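DNMT2 (Spodoptera frugiperda, PDB 4H0N) probably methylates a cytosine in the anticodon loop of tRNA(Asp), with additional activity on DNA, using S-adenosylmethionine as methyl donor. Local coordinates at residues V290-I293 with P297-Y300; A264-E267 with E271-V274. The protein carries 3 engineered substitutions. One frame throughout, in Å; residues are numbered along the deposited sequence.

Contact 1: residues V290-I293 with P297-Y300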
ATOM      1  N   VAL A 290      -0.877   9.598   8.080  1.00 25.94           N
ATOM      2  CA  VAL A 290      -0.448   8.607   7.104  1.00 25.04           C
ATOM      3  C   VAL A 290      -1.647   8.094   6.300  1.00 27.33           C
ATOM      4  O   VAL A 290      -1.537   7.843   5.101  1.00 28.52           O
ATOM      5  CB  VAL A 290       0.283   7.442   7.790  1.00 22.76           C
ATOM      6  CG1 VAL A 290       0.717   6.393   6.767  1.00 19.60           C
ATOM      7  CG2 VAL A 290       1.476   7.967   8.579  1.00 21.04           C
ATOM      8  N   LEU A 291      -2.794   7.963   6.962  1.00 30.32           N
ATOM      9  CA  LEU A 291      -4.032   7.572   6.289  1.00 30.60           C
ATOM     10  C   LEU A 291      -4.464   8.597   5.237  1.00 26.06           C
ATOM     11  O   LEU A 291      -4.894   8.227   4.143  1.00 22.23           O
ATOM     12  CB  LEU A 291      -5.155   7.330   7.306  1.00 22.09           C
ATOM     13  CG  LEU A 291      -5.239   5.924   7.919  1.00 22.29           C
ATOM     14  CD1 LEU A 291      -6.112   5.910   9.163  1.00 23.95           C
ATOM     15  CD2 LEU A 291      -5.765   4.923   6.901  1.00 21.54           C
ATOM     16  N   MET A 292      -4.342   9.878   5.576  1.00 27.98           N
ATOM     17  CA  MET A 292      -4.650  10.968   4.648  1.00 26.35           C
ATOM     18  C   MET A 292      -3.625  11.036   3.527  1.00 21.07           C
ATOM     19  O   MET A 292      -3.967  11.293   2.374  1.00 30.63           O
ATOM     20  CB  MET A 292      -4.681  12.310   5.376  1.00 23.38           C
ATOM     21  CG  MET A 292      -5.859  12.513   6.301  1.00 52.47           C
ATOM     22  SD  MET A 292      -7.432  12.368   5.444  1.00 59.01           S
ATOM     23  CE  MET A 292      -8.213  11.083   6.424  1.00 65.88           C
ATOM     24  N   ILE A 293      -2.364  10.818   3.882  1.00 25.65           N
ATOM     25  CA  ILE A 293      -1.286  10.733   2.906  1.00 27.37           C
ATOM     26  C   ILE A 293      -1.509   9.589   1.912  1.00 31.56           C
ATOM     27  O   ILE A 293      -1.249   9.739   0.719  1.00 36.16           O
ATOM     28  CB  ILE A 293       0.085  10.573   3.602  1.00 21.18           C
ATOM     29  CG1 ILE A 293       0.485  11.888   4.269  1.00 21.26           C
ATOM     30  CG2 ILE A 293       1.159  10.150   2.608  1.00 19.04           C
ATOM     31  CD1 ILE A 293       1.642  11.761   5.245  1.00 21.45           C
ATOM     32  N   PRO A 297     -10.224   7.901   2.919  1.00 27.83           N
ATOM     33  CA  PRO A 297     -11.224   8.927   3.234  1.00 24.61           C
ATOM     34  C   PRO A 297     -11.288   9.226   4.734  1.00 27.40           C
ATOM     35  O   PRO A 297     -10.831   8.420   5.543  1.00 27.59           O
ATOM     36  CB  PRO A 297     -12.536   8.299   2.746  1.00 25.16           C
ATOM     37  CG  PRO A 297     -12.303   6.829   2.806  1.00 24.08           C
ATOM     38  CD  PRO A 297     -10.835   6.619   2.526  1.00 22.50           C
ATOM     39  N   LYS A 298     -11.860  10.374   5.086  1.00 29.52           N
ATOM     40  CA  LYS A 298     -11.894  10.857   6.463  1.00 31.26           C
ATOM     41  C   LYS A 298     -12.841  10.041   7.341  1.00 32.87           C
ATOM     42  O   LYS A 298     -12.674   9.980   8.561  1.00 40.23           O
ATOM     43  CB  LYS A 298     -12.265  12.346   6.497  1.00 51.03           C
ATOM     44  CG  LYS A 298     -11.397  13.240   5.603  1.00 57.74           C
ATOM     45  CD  LYS A 298     -11.928  13.321   4.165  1.00 70.98           C
ATOM     46  CE  LYS A 298     -10.802  13.196   3.138  1.00 73.85           C
ATOM     47  NZ  LYS A 298     -11.309  13.026   1.741  1.00 68.48           N
ATOM     48  N   SER A 299     -13.831   9.412   6.716  1.00 31.44           N
ATOM     49  CA  SER A 299     -14.731   8.505   7.418  1.00 32.47           C
ATOM     50  C   SER A 299     -13.979   7.265   7.894  1.00 35.28           C
ATOM     51  O   SER A 299     -14.399   6.595   8.841  1.00 39.90           O
ATOM     52  CB  SER A 299     -15.915   8.108   6.526  1.00 35.42           C
ATOM     53  OG  SER A 299     -15.507   7.839   5.191  1.00 33.07           O
ATOM     54  N   TYR A 300     -12.861   6.971   7.237  1.00 28.16           N
ATOM     55  CA  TYR A 300     -12.038   5.828   7.607  1.00 27.49           C
ATOM     56  C   TYR A 300     -11.224   6.151   8.847  1.00 32.08           C
ATOM     57  O   TYR A 300     -10.413   7.079   8.846  1.00 36.58           O
ATOM     58  CB  TYR A 300     -11.103   5.435   6.463  1.00 25.12           C
ATOM     59  CG  TYR A 300     -10.455   4.085   6.647  1.00 24.41           C
ATOM     60  CD1 TYR A 300     -10.957   2.964   6.002  1.00 24.10           C
ATOM     61  CD2 TYR A 300      -9.346   3.926   7.473  1.00 26.72           C
ATOM     62  CE1 TYR A 300     -10.375   1.722   6.165  1.00 29.20           C
ATOM     63  CE2 TYR A 300      -8.754   2.683   7.643  1.00 25.06           C
ATOM     64  CZ  TYR A 300      -9.275   1.585   6.985  1.00 26.16           C
ATOM     65  OH  TYR A 300      -8.703   0.345   7.141  1.00 23.69           O
TER

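Contact 2: residues A264-E267 with E271-V274. Engineered in segment 264-267: Ala264 (natural residue Lys).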
ATOM      1  N   ALA A 264      27.477  18.743  13.535  1.00 44.01           N
ATOM      2  CA  ALA A 264      28.598  18.208  12.766  1.00 46.10           C
ATOM      3  C   ALA A 264      29.926  18.419  13.487  1.00 49.72           C
ATOM      4  O   ALA A 264      30.887  17.684  13.262  1.00 47.48           O
ATOM      5  CB  ALA A 264      28.640  18.822  11.371  1.00 40.55           C
ATOM      6  N   GLN A 265      29.974  19.426  14.353  1.00 67.09           N
ATOM      7  CA  GLN A 265      31.168  19.698  15.144  1.00 74.46           C
ATOM      8  C   GLN A 265      31.084  18.936  16.458  1.00 72.68           C
ATOM      9  O   GLN A 265      31.510  19.434  17.503  1.00 72.45           O
ATOM     10  CB  GLN A 265      31.291  21.191  15.439  1.00 71.41           C
ATOM     11  CG  GLN A 265      31.134  22.087  14.233  1.00 75.50           C
ATOM     12  CD  GLN A 265      30.663  23.473  14.618  1.00 80.57           C
ATOM     13  OE1 GLN A 265      29.719  24.007  14.033  1.00 84.12           O
ATOM     14  NE2 GLN A 265      31.311  24.060  15.618  1.00 79.71           N
ATOM     15  N   ASN A 266      30.521  17.735  16.404  1.00 63.86           N
ATOM     16  CA  ASN A 266      30.353  16.919  17.596  1.00 56.73           C
ATOM     17  C   ASN A 266      30.534  15.438  17.314  1.00 60.18           C
ATOM     18  O   ASN A 266      30.606  15.012  16.158  1.00 64.17           O
ATOM     19  CB  ASN A 266      28.974  17.147  18.209  1.00 49.65           C
ATOM     20  CG  ASN A 266      28.872  18.470  18.920  1.00 56.12           C
ATOM     21  OD1 ASN A 266      29.198  18.577  20.098  1.00 60.55           O
ATOM     22  ND2 ASN A 266      28.426  19.492  18.204  1.00 59.59           N
ATOM     23  N   GLU A 267      30.610  14.652  18.382  1.00 60.43           N
ATOM     24  CA  GLU A 267      30.644  13.209  18.234  1.00 55.57           C
ATOM     25  C   GLU A 267      29.265  12.754  17.779  1.00 56.86           C
ATOM     26  O   GLU A 267      28.241  13.202  18.306  1.00 52.60           O
ATOM     27  CB  GLU A 267      31.038  12.520  19.538  1.00 50.61           C
ATOM     28  CG  GLU A 267      31.277  11.023  19.385  1.00 59.13           C
ATOM     29  CD  GLU A 267      32.146  10.448  20.487  1.00 70.37           C
ATOM     30  OE1 GLU A 267      33.350  10.785  20.540  1.00 73.36           O
ATOM     31  OE2 GLU A 267      31.626   9.656  21.300  1.00 75.46           O
ATOM     32  N   GLU A 271      26.030  12.903  23.165  1.00 47.61           N
ATOM     33  CA  GLU A 271      25.143  13.573  24.113  1.00 45.50           C
ATOM     34  C   GLU A 271      24.812  14.985  23.646  1.00 45.25           C
ATOM     35  O   GLU A 271      23.645  15.380  23.605  1.00 42.79           O
ATOM     36  CB  GLU A 271      25.804  13.634  25.487  1.00 78.82           C
ATOM     37  CG  GLU A 271      24.842  13.865  26.641  1.00 92.81           C
ATOM     38  CD  GLU A 271      24.330  12.564  27.228  1.00101.00           C
ATOM     39  OE1 GLU A 271      24.724  11.493  26.719  1.00103.70           O
ATOM     40  OE2 GLU A 271      23.540  12.610  28.195  1.00101.56           O
ATOM     41  N   LYS A 272      25.855  15.734  23.294  1.00 54.56           N
ATOM     42  CA  LYS A 272      25.718  17.095  22.787  1.00 58.77           C
ATOM     43  C   LYS A 272      25.078  17.092  21.398  1.00 59.76           C
ATOM     44  O   LYS A 272      24.380  18.032  21.014  1.00 59.79           O
ATOM     45  CB  LYS A 272      27.090  17.768  22.735  1.00 57.44           C
ATOM     46  CG  LYS A 272      27.053  19.228  22.331  1.00 62.45           C
ATOM     47  CD  LYS A 272      27.595  20.120  23.434  1.00 70.53           C
ATOM     48  CE  LYS A 272      27.346  21.584  23.118  1.00 70.61           C
ATOM     49  NZ  LYS A 272      28.153  22.490  23.980  1.00 73.21           N
ATOM     50  N   PHE A 273      25.335  16.026  20.649  1.00 61.87           N
ATOM     51  CA  PHE A 273      24.728  15.815  19.340  1.00 54.22           C
ATOM     52  C   PHE A 273      23.206  15.717  19.470  1.00 44.80           C
ATOM     53  O   PHE A 273      22.478  16.324  18.691  1.00 45.89           O
ATOM     54  CB  PHE A 273      25.320  14.543  18.722  1.00 57.05           C
ATOM     55  CG  PHE A 273      24.709  14.134  17.410  1.00 56.03           C
ATOM     56  CD1 PHE A 273      25.288  14.517  16.211  1.00 56.79           C
ATOM     57  CD2 PHE A 273      23.584  13.318  17.375  1.00 56.87           C
ATOM     58  CE1 PHE A 273      24.739  14.119  14.999  1.00 50.83           C
ATOM     59  CE2 PHE A 273      23.028  12.921  16.169  1.00 49.76           C
ATOM     60  CZ  PHE A 273      23.609  13.319  14.981  1.00 44.92           C
ATOM     61  N   VAL A 274      22.736  14.969  20.470  1.00 44.20           N
ATOM     62  CA  VAL A 274      21.300  14.725  20.670  1.00 41.89           C
ATOM     63  C   VAL A 274      20.527  15.942  21.197  1.00 41.98           C
ATOM     64  O   VAL A 274      19.393  16.182  20.774  1.00 43.05           O
ATOM     65  CB  VAL A 274      21.047  13.483  21.584  1.00 56.26           C
ATOM     66  CG1 VAL A 274      19.617  13.444  22.105  1.00 33.39           C
ATOM     67  CG2 VAL A 274      21.384  12.190  20.846  1.00 32.60           C
TER

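Contact 1: residues V290-I293 with P297-Y300
Leu291 and Met292, in the last turn of helix 287-293, pack as apolar side chains against the type I beta turn of Pro297 to Tyr300 that follows in the chain. The turn is closed by its backbone bond from Tyr300 N to Pro297 O, 3.0 Å long. How a helix can be tied to its own exit loop by two neighbouring side chains is seen in the division of labour here. Leu291 reaches the aromatic residue mainly with one branch: its CD2 lies 3.8 Å from both CD2 and CE2 of Tyr300, meeting that side of the ring obliquely, the two side chains crossing at about a right angle. Tyr300 presents this part of its ring to Leu291 because its CG stands anti to the backbone nitrogen (chi1 -167°). Met292 works on the turn itself. Its chain bends at chi2 (-58°), and CE ends 3.7 Å from Lys298 CA and 3.8 Å from Pro297 O. The sulfur SD passes 4.1 Å from Lys298 CG, so the lysine contributes its aliphatic stem. An alanine in place of Met292 would take away SD and CE and is likely to leave the Pro297-Lys298 backbone and the lysine stem without their apolar partner on the helix. Tyr300 OH, in turn, is hydrogen-bonded to the carbonyl oxygen of Ile13, a probable cofactor-binding residue just after strand 4-9. Phe296 meets the Tyr300 ring edge-to-face and also touches Leu291, while helices 15-23 and 37-46 pack on Tyr300 through Cys18, Val42 and Asn46.

Contact 2: residues A264-E267 with E271-V274
The amide of Asn266 and the ring of Phe273 are the flat groups here, and each is met by an atom from the other segment. Asn266 turns its OD1 to the aliphatic stem of Lys272, 3.2 Å from CG and 3.5 Å from CB, the two side chains running at a slant to one another. This is van der Waals packing of a carbonyl oxygen on methylenes. At the other end of the amide, ND2 makes a weak hydrogen bond back to the carbonyl oxygen of Ala262. The first part of the Lys272 chain comes beside Asn266 because CG lies opposite the backbone N (chi1 -175°), and the bend at chi2 then leads the amino end away. Phe273 receives the backbone of Glu267: the carbonyl O stands 3.2 Å from CB and 3.8 Å from CG, approaching the ring obliquely. The Phe273 side chain also touches Ala217, Ala263 and Ile268, and the ring of Phe277 meets it with the planes at about 45°. The general lesson is of a loop doubling back on the helix it leads into, its backbone resting on a buried aromatic while its polar side chains stay at the surface. The contact joins the exit of helix 253-262 to the first turn of helix 271-278, whose Val274 touches Arg215 in a loop after helix 211-214.

Taken in chain order, contact 2 closes before contact 1 opens, and their helices, 271-278 and 287-293, follow each other directly. Both bring a helix together with a loop next to it in the chain, one before the helix and one after it, yet they are far apart: their centres are 38 Å from one another and their nearest atoms about 23 Å. Contact 1 lies near the cofactor pocket, without touching the ligand: the Tyr300 side chain is about 7 Å from the bound S-adenosyl-L-homocysteine and about 6 Å from that of Ser318, a probable cofactor-binding residue. Contact 2, its centre 37 Å from the centre of the chain, is structural packing at the periphery, away from that pocket.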